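Side-chain contacts in putative branched-chain amino acid ABC transporter (Chromobacterium violaceum, PDB 4PYR), which binds glutathione and, as a member of the LppC lipoprotein family with a periplasmic-binding-protein type of fold, may regulate an enzyme: residues V2-I7 and R259-L264; P166-A171 and S191-D196; G254-R259 and G280-G285. All coordinates share one frame; numbering follows the deposited sequence.

Contacts 1 and 3 use the same helix, 245-265, and lie about 11 Å apart between centres; contact 2 is about 48 Å from contact 1, on the opposite side of the chain's centre. Contact 1 is apolar and partly buried, setting one flank of the helix on the five-stranded parallel sheet. Contact 3, fully buried and nearest the chain's centre, turns another part of the helix to a hairpin, and there a carboxylate in a salt bridge meets a leucine methyl. Contact 2 is again apolar and partly buried, but joins a short helix to the end of the next and its following turn. Leu-260 and Leu-282 pack together, joining contacts 1 and 3 directly.

Contact 1: residues V2-I7 and R259-L264; sequences VRIGVI and RLAVQL
Ile-4 reaches from strand 2-8 to helix 245-265 with its terminal methyl, which comes in between two neighbouring helix side chains. CD1 of Ile-4 lies 4.0 Å from the CB of Ala-261 and 4.1 Å from CG2 of Val-262. This reach depends on an extended chain: CG1 stands opposite the carbonyl carbon (chi1 -57°), and chi2 near 174° carries CD1 straight on toward the helix. Val-262 offers the branch beside its own backbone N, CG2, and the two side chains cross at about a right angle. Ala-261 adds just a methyl, pointed at the strand. Two residues earlier in the strand, Val-2 turns the same way, but its CG1 makes a looser approach, 4.5 Å from the CA of Val-262. No hydrogen bond joins the segments; their axes approach to 9.0 Å, with N-to-C directions 128° apart. Ile-4 is enclosed further by Tyr-258 of the same helix, Ala-36 of strand 36-42, and Val-62 and Ile-64 of strand 62-64, while Ala-261 also rests on Val-62. The helix thus covers one face of the parallel sheet, in the layered alpha/beta manner of a periplasmic-binding-protein lobe, with strand 2-8 lying between strands 36-42 and 62-64.

Contact 2: residues P166-A171 and S191-D196; sequences PLLQAA and SALTPD
This is an apolar contact between helix 165-172 and the end of helix 183-192 with the turn that follows it, in the lobe of the mixed sheet, far from the chain's centre and away from the glutathione site. Leu-168 and Ala-171, one helical turn apart, present the meeting face. Leu-168 works mainly through CD2, which lies 3.9 Å from the CB of Ala-192 and 3.9 Å from CD2 of Leu-193, bridging the two successive residues. The same methyl approaches the backbone O of Ala-192 at 3.9 Å, and CD1 of Leu-168 skirts that O at 4.2 Å. From the other side Leu-193 uses its CD2 alone, placed 3.6 Å from the CB of Ala-171, the closest approach here. With CG beside the backbone N (chi1 -74°) and chi2 near 174°, Leu-193 brings that branch over to the helix although its CB does not aim there. Ala-192 needs no such swing, its methyl facing helix 165-172 directly. Around this patch, Leu-189 of helix 183-192 touches both Leu-167 and Leu-168, and Met-164 meets Ala-192. Helix 165-172 rests on strand 125-129, where Ala-171 packs on Leu-126, and carries helix 183-192 beside it, the two joined in sequence through strand 176-180.

Contact 3: residues G254-R259 and G280-G285; sequences GIDAYR and GDLKLG
Gly-280, first of 280-285, brings its backbone N to 4.2 Å from OD2 of Asp-256, near the carboxylate but not hydrogen-bonded to it. Its backbone angles would jam a side chain against the preceding carbonyl oxygen, so the position calls for glycine. Asp-281 directs its CB away from the helix, and Leu-282 turns back: its CG points back from the carbonyl carbon (chi1 -51°), and CD1 comes 3.9 Å from OD2 of Asp-256, the side chains passing at a slant. From Lys-283 onward the chain runs away from 254-259. The buried carboxylate beside this methyl is gripped elsewhere. OG1 of Thr-279 is hydrogen-bonded to OD2, and the backbone N of Val-278 to OD1. One helical turn on, NH1 of Arg-259 forms a salt bridge to OD1 of Asp-256 at 3.1 Å, on the syn side but 28° out of the carboxylate plane; the bond is bent, 138° at the hydrogen. These partners hold the group's rotation and would probably favour its charged form, while Arg-259 has a second partner in Asp-276. A buried helix aspartate thus clasps the turn of a beta hairpin, strands 274-277 and 280-284; the Asp-256 side chain lies about 8 Å from that of Leu-104, which binds glutathione.

Contact 1: residues V2-I7 and R259-L264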
loop_
_atom_site.group_PDB
_atom_site.type_symbol
_atom_site.label_atom_id
_atom_site.label_comp_id
_atom_site.label_asym_id
_atom_site.label_seq_id
_atom_site.Cartn_x
_atom_site.Cartn_y
_atom_site.Cartn_z
ATOM N N VAL A 2 14.216 -1.146 22.876
ATOM C CA VAL A 2 14.159 -0.890 21.422
ATOM C C VAL A 2 14.429 0.576 21.102
ATOM O O VAL A 2 13.764 1.504 21.643
ATOM C CB VAL A 2 12.816 -1.332 20.805
ATOM C CG1 VAL A 2 12.827 -1.151 19.285
ATOM C CG2 VAL A 2 12.512 -2.783 21.189
ATOM N N ARG A 3 15.451 0.757 20.270
ATOM C CA ARG A 3 15.833 2.055 19.743
ATOM C C ARG A 3 15.703 2.022 18.220
ATOM O O ARG A 3 16.375 1.318 17.535
ATOM C CB ARG A 3 17.236 2.451 20.204
ATOM C CG ARG A 3 17.357 2.529 21.719
ATOM C CD ARG A 3 17.924 3.837 22.288
ATOM N NE ARG A 3 18.794 4.585 21.374
ATOM C CZ ARG A 3 20.113 4.531 21.335
ATOM N NH1 ARG A 3 20.744 5.272 20.434
ATOM N NH2 ARG A 3 20.813 3.759 22.173
ATOM N N ILE A 4 14.767 2.780 17.698
ATOM C CA ILE A 4 14.471 2.730 16.264
ATOM C C ILE A 4 15.105 3.912 15.572
ATOM O O ILE A 4 14.845 5.046 15.925
ATOM C CB ILE A 4 12.945 2.835 16.017
ATOM C CG1 ILE A 4 12.190 1.721 16.766
ATOM C CG2 ILE A 4 12.597 2.769 14.516
ATOM C CD1 ILE A 4 10.675 1.866 16.674
ATOM N N GLY A 5 15.923 3.666 14.560
ATOM C CA GLY A 5 16.448 4.770 13.781
ATOM C C GLY A 5 15.462 5.024 12.685
ATOM O O GLY A 5 15.079 4.113 11.973
ATOM N N VAL A 6 14.986 6.267 12.603
ATOM C CA VAL A 6 13.993 6.668 11.593
ATOM C C VAL A 6 14.752 7.510 10.567
ATOM O O VAL A 6 15.079 8.649 10.830
ATOM C CB VAL A 6 12.842 7.445 12.227
ATOM C CG1 VAL A 6 11.772 7.675 11.147
ATOM C CG2 VAL A 6 12.249 6.711 13.413
ATOM N N ILE A 7 15.102 6.892 9.443
ATOM C CA ILE A 7 16.031 7.442 8.476
ATOM C C ILE A 7 15.273 7.668 7.179
ATOM O O ILE A 7 15.077 6.767 6.362
ATOM C CB ILE A 7 17.204 6.438 8.264
ATOM C CG1 ILE A 7 17.833 6.184 9.631
ATOM C CG2 ILE A 7 18.220 7.034 7.332
ATOM C CD1 ILE A 7 19.038 5.283 9.651
ATOM N N ARG A 259 5.184 -0.159 14.338
ATOM C CA ARG A 259 4.762 -1.394 14.977
ATOM C C ARG A 259 5.577 -2.576 14.529
ATOM O O ARG A 259 5.941 -3.411 15.360
ATOM C CB ARG A 259 3.292 -1.652 14.763
ATOM C CG ARG A 259 2.410 -0.513 15.342
ATOM C CD ARG A 259 0.919 -0.600 14.963
ATOM N NE ARG A 259 0.288 -1.815 15.459
ATOM C CZ ARG A 259 -0.710 -2.470 14.901
ATOM N NH1 ARG A 259 -1.244 -2.068 13.749
ATOM N NH2 ARG A 259 -1.202 -3.537 15.487
ATOM N N LEU A 260 5.828 -2.649 13.228
ATOM C CA LEU A 260 6.677 -3.732 12.674
ATOM C C LEU A 260 8.103 -3.639 13.150
ATOM O O LEU A 260 8.714 -4.672 13.487
ATOM C CB LEU A 260 6.671 -3.730 11.164
ATOM C CG LEU A 260 5.504 -4.345 10.472
ATOM C CD1 LEU A 260 5.720 -4.142 8.971
ATOM C CD2 LEU A 260 5.403 -5.810 10.785
ATOM N N ALA A 261 8.649 -2.430 13.202
ATOM C CA ALA A 261 10.017 -2.237 13.706
ATOM C C ALA A 261 10.160 -2.776 15.096
ATOM O O ALA A 261 11.144 -3.473 15.403
ATOM C CB ALA A 261 10.391 -0.772 13.675
ATOM N N VAL A 262 9.193 -2.505 15.962
ATOM C CA VAL A 262 9.261 -3.013 17.331
ATOM C C VAL A 262 9.296 -4.543 17.340
ATOM O O VAL A 262 10.070 -5.133 18.086
ATOM C CB VAL A 262 8.094 -2.501 18.202
ATOM C CG1 VAL A 262 8.081 -3.200 19.531
ATOM C CG2 VAL A 262 8.229 -0.988 18.393
ATOM N N GLN A 263 8.505 -5.188 16.481
ATOM C CA GLN A 263 8.519 -6.643 16.407
ATOM C C GLN A 263 9.828 -7.199 15.828
ATOM O O GLN A 263 10.338 -8.269 16.310
ATOM C CB GLN A 263 7.288 -7.131 15.662
ATOM C CG GLN A 263 5.980 -6.595 16.264
ATOM C CD GLN A 263 5.784 -6.939 17.724
ATOM O OE1 GLN A 263 5.410 -6.088 18.575
ATOM N NE2 GLN A 263 6.035 -8.201 18.037
ATOM N N LEU A 264 10.343 -6.487 14.804
ATOM C CA LEU A 264 11.574 -6.913 14.111
ATOM C C LEU A 264 12.795 -6.813 15.006
ATOM O O LEU A 264 13.802 -7.542 14.802
ATOM C CB LEU A 264 11.798 -6.070 12.864
ATOM C CG LEU A 264 10.882 -6.456 11.695
ATOM C CD1 LEU A 264 10.868 -5.396 10.599
ATOM C CD2 LEU A 264 11.281 -7.813 11.118
#

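Contact 2: residues P166-A171 and S191-D196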
loop_
_atom_site.group_PDB
_atom_site.type_symbol
_atom_site.label_atom_id
_atom_site.label_comp_id
_atom_site.label_asym_id
_atom_site.label_seq_id
_atom_site.Cartn_x
_atom_site.Cartn_y
_atom_site.Cartn_z
ATOM N N PRO A 166 -19.448 0.137 -27.026
ATOM C CA PRO A 166 -18.935 -1.241 -27.036
ATOM C C PRO A 166 -18.671 -1.771 -25.638
ATOM O O PRO A 166 -19.082 -2.880 -25.328
ATOM C CB PRO A 166 -17.648 -1.126 -27.860
ATOM C CG PRO A 166 -17.908 0.029 -28.763
ATOM C CD PRO A 166 -18.620 1.015 -27.857
ATOM N N LEU A 167 -18.076 -0.951 -24.768
ATOM C CA LEU A 167 -17.843 -1.349 -23.383
ATOM C C LEU A 167 -19.147 -1.596 -22.610
ATOM O O LEU A 167 -19.283 -2.558 -21.886
ATOM C CB LEU A 167 -17.008 -0.276 -22.677
ATOM C CG LEU A 167 -16.437 -0.655 -21.311
ATOM C CD1 LEU A 167 -15.123 0.077 -21.079
ATOM C CD2 LEU A 167 -17.416 -0.431 -20.186
ATOM N N LEU A 168 -20.143 -0.734 -22.790
ATOM C CA LEU A 168 -21.424 -0.991 -22.166
ATOM C C LEU A 168 -22.082 -2.277 -22.646
ATOM O O LEU A 168 -22.741 -2.936 -21.872
ATOM C CB LEU A 168 -22.375 0.189 -22.402
ATOM C CG LEU A 168 -21.847 1.530 -21.894
ATOM C CD1 LEU A 168 -22.856 2.630 -22.200
ATOM C CD2 LEU A 168 -21.482 1.540 -20.428
ATOM N N GLN A 169 -21.928 -2.621 -23.925
ATOM C CA GLN A 169 -22.442 -3.892 -24.414
ATOM C C GLN A 169 -21.719 -5.076 -23.756
ATOM O O GLN A 169 -22.367 -6.011 -23.289
ATOM C CB GLN A 169 -22.324 -3.985 -25.917
ATOM C CG GLN A 169 -22.853 -5.315 -26.448
ATOM C CD GLN A 169 -23.652 -5.199 -27.694
ATOM O OE1 GLN A 169 -24.508 -6.059 -27.975
ATOM N NE2 GLN A 169 -23.398 -4.150 -28.478
ATOM N N ALA A 170 -20.390 -5.016 -23.701
ATOM C CA ALA A 170 -19.604 -6.063 -23.034
ATOM C C ALA A 170 -19.959 -6.151 -21.573
ATOM O O ALA A 170 -20.022 -7.243 -21.021
ATOM C CB ALA A 170 -18.125 -5.803 -23.182
ATOM N N ALA A 171 -20.183 -4.995 -20.930
ATOM C CA ALA A 171 -20.503 -4.971 -19.493
ATOM C C ALA A 171 -21.856 -5.628 -19.219
ATOM O O ALA A 171 -22.049 -6.219 -18.165
ATOM C CB ALA A 171 -20.470 -3.556 -18.936
ATOM N N SER A 191 -21.705 5.914 -13.915
ATOM C CA SER A 191 -22.947 6.575 -14.269
ATOM C C SER A 191 -23.606 6.026 -15.562
ATOM O O SER A 191 -24.810 6.151 -15.738
ATOM C CB SER A 191 -22.709 8.078 -14.426
ATOM O OG SER A 191 -22.383 8.677 -13.175
ATOM N N ALA A 192 -22.792 5.424 -16.429
ATOM C CA ALA A 192 -23.301 4.827 -17.667
ATOM C C ALA A 192 -23.719 3.366 -17.542
ATOM O O ALA A 192 -24.487 2.857 -18.361
ATOM C CB ALA A 192 -22.233 4.966 -18.728
ATOM N N LEU A 193 -23.145 2.667 -16.570
ATOM C CA LEU A 193 -23.384 1.247 -16.449
ATOM C C LEU A 193 -24.768 1.032 -15.934
ATOM O O LEU A 193 -25.349 1.904 -15.271
ATOM C CB LEU A 193 -22.414 0.629 -15.453
ATOM C CG LEU A 193 -20.981 0.471 -15.967
ATOM C CD1 LEU A 193 -20.102 -0.008 -14.828
ATOM C CD2 LEU A 193 -20.938 -0.519 -17.125
ATOM N N THR A 194 -25.298 -0.156 -16.186
ATOM C CA THR A 194 -26.590 -0.492 -15.611
ATOM C C THR A 194 -26.487 -0.324 -14.078
ATOM O O THR A 194 -25.455 -0.677 -13.487
ATOM C CB THR A 194 -26.990 -1.916 -15.967
ATOM O OG1 THR A 194 -26.516 -2.226 -17.281
ATOM C CG2 THR A 194 -28.444 -2.071 -15.922
ATOM N N PRO A 195 -27.535 0.236 -13.430
ATOM C CA PRO A 195 -27.329 0.611 -12.010
ATOM C C PRO A 195 -27.033 -0.540 -11.035
ATOM O O PRO A 195 -26.403 -0.323 -9.998
ATOM C CB PRO A 195 -28.630 1.303 -11.635
ATOM C CG PRO A 195 -29.165 1.796 -12.935
ATOM C CD PRO A 195 -28.829 0.732 -13.930
ATOM N N ASP A 196 -27.470 -1.736 -11.391
ATOM C CA ASP A 196 -27.405 -2.910 -10.521
ATOM C C ASP A 196 -26.163 -3.785 -10.704
ATOM O O ASP A 196 -25.936 -4.657 -9.881
ATOM C CB ASP A 196 -28.631 -3.789 -10.793
ATOM C CG ASP A 196 -28.817 -4.081 -12.298
ATOM O OD1 ASP A 196 -29.087 -3.116 -13.058
ATOM O OD2 ASP A 196 -28.668 -5.254 -12.725
#

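Contact 3: residues G254-R259 and G280-G285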
loop_
_atom_site.group_PDB
_atom_site.type_symbol
_atom_site.label_atom_id
_atom_site.label_comp_id
_atom_site.label_asym_id
_atom_site.label_seq_id
_atom_site.Cartn_x
_atom_site.Cartn_y
_atom_site.Cartn_z
ATOM N N GLY A 254 3.265 4.980 8.416
ATOM C CA GLY A 254 4.146 5.301 9.547
ATOM C C GLY A 254 3.805 4.566 10.829
ATOM O O GLY A 254 4.698 4.033 11.539
ATOM N N ILE A 255 2.506 4.502 11.133
ATOM C CA ILE A 255 2.064 3.779 12.315
ATOM C C ILE A 255 2.518 2.335 12.180
ATOM O O ILE A 255 3.113 1.793 13.124
ATOM C CB ILE A 255 0.543 3.830 12.477
ATOM C CG1 ILE A 255 0.157 5.267 12.879
ATOM C CG2 ILE A 255 0.038 2.784 13.463
ATOM C CD1 ILE A 255 -1.313 5.515 12.856
ATOM N N ASP A 256 2.169 1.671 11.108
ATOM C CA ASP A 256 2.560 0.232 10.988
ATOM C C ASP A 256 4.072 0.019 10.884
ATOM O O ASP A 256 4.552 -1.036 11.331
ATOM C CB ASP A 256 1.861 -0.425 9.819
ATOM C CG ASP A 256 0.428 -0.820 10.125
ATOM O OD1 ASP A 256 -0.047 -0.703 11.278
ATOM O OD2 ASP A 256 -0.234 -1.284 9.195
ATOM N N ALA A 257 4.816 0.991 10.365
ATOM C CA ALA A 257 6.301 0.854 10.276
ATOM C C ALA A 257 6.863 0.819 11.714
ATOM O O ALA A 257 7.743 0.006 12.026
ATOM C CB ALA A 257 6.917 2.009 9.473
ATOM N N TYR A 258 6.372 1.726 12.579
ATOM C CA TYR A 258 6.726 1.730 13.954
ATOM C C TYR A 258 6.408 0.349 14.566
ATOM O O TYR A 258 7.275 -0.259 15.215
ATOM C CB TYR A 258 5.962 2.775 14.729
ATOM C CG TYR A 258 6.256 2.649 16.205
ATOM C CD1 TYR A 258 7.296 3.322 16.761
ATOM C CD2 TYR A 258 5.459 1.863 17.056
ATOM C CE1 TYR A 258 7.560 3.237 18.143
ATOM C CE2 TYR A 258 5.729 1.750 18.408
ATOM C CZ TYR A 258 6.783 2.426 18.933
ATOM O OH TYR A 258 7.095 2.306 20.274
ATOM N N ARG A 259 5.184 -0.159 14.338
ATOM C CA ARG A 259 4.762 -1.394 14.977
ATOM C C ARG A 259 5.577 -2.576 14.529
ATOM O O ARG A 259 5.941 -3.411 15.360
ATOM C CB ARG A 259 3.292 -1.652 14.763
ATOM C CG ARG A 259 2.410 -0.513 15.342
ATOM C CD ARG A 259 0.919 -0.600 14.963
ATOM N NE ARG A 259 0.288 -1.815 15.459
ATOM C CZ ARG A 259 -0.710 -2.470 14.901
ATOM N NH1 ARG A 259 -1.244 -2.068 13.749
ATOM N NH2 ARG A 259 -1.202 -3.537 15.487
ATOM N N GLY A 280 -3.429 -2.876 6.900
ATOM C CA GLY A 280 -3.878 -4.190 6.458
ATOM C C GLY A 280 -3.230 -5.257 7.313
ATOM O O GLY A 280 -2.368 -4.945 8.133
ATOM N N ASP A 281 -3.708 -6.480 7.181
ATOM C CA ASP A 281 -3.077 -7.601 7.885
ATOM C C ASP A 281 -1.772 -7.890 7.161
ATOM O O ASP A 281 -1.762 -8.030 5.945
ATOM C CB ASP A 281 -3.981 -8.833 7.912
ATOM C CG ASP A 281 -4.992 -8.812 9.055
ATOM O OD1 ASP A 281 -4.924 -7.973 9.972
ATOM O OD2 ASP A 281 -5.861 -9.694 9.007
ATOM N N LEU A 282 -0.672 -7.917 7.904
ATOM C CA LEU A 282 0.653 -8.003 7.342
ATOM C C LEU A 282 1.322 -9.336 7.674
ATOM O O LEU A 282 1.229 -9.840 8.776
ATOM C CB LEU A 282 1.528 -6.907 7.918
ATOM C CG LEU A 282 0.923 -5.511 7.852
ATOM C CD1 LEU A 282 1.894 -4.496 8.370
ATOM C CD2 LEU A 282 0.596 -5.186 6.422
ATOM N N LYS A 283 2.010 -9.853 6.674
ATOM C CA LYS A 283 2.860 -11.040 6.798
ATOM C C LYS A 283 3.888 -11.046 5.672
ATOM O O LYS A 283 3.663 -10.455 4.605
ATOM C CB LYS A 283 2.024 -12.318 6.803
ATOM C CG LYS A 283 1.442 -12.765 5.474
ATOM C CD LYS A 283 0.833 -14.174 5.623
ATOM C CE LYS A 283 -0.667 -14.186 5.843
ATOM N NZ LYS A 283 -1.115 -13.340 6.985
ATOM N N LEU A 284 5.025 -11.695 5.911
ATOM C CA LEU A 284 6.131 -11.592 4.974
ATOM C C LEU A 284 5.834 -12.465 3.767
ATOM O O LEU A 284 5.384 -13.621 3.913
ATOM C CB LEU A 284 7.425 -12.028 5.662
ATOM C CG LEU A 284 8.743 -11.430 5.244
ATOM C CD1 LEU A 284 8.649 -9.914 5.199
ATOM C CD2 LEU A 284 9.861 -11.868 6.175
ATOM N N GLY A 285 6.126 -11.928 2.588
ATOM C CA GLY A 285 5.983 -12.629 1.300
ATOM C C GLY A 285 7.198 -12.415 0.431
ATOM O O GLY A 285 8.330 -12.274 0.924
#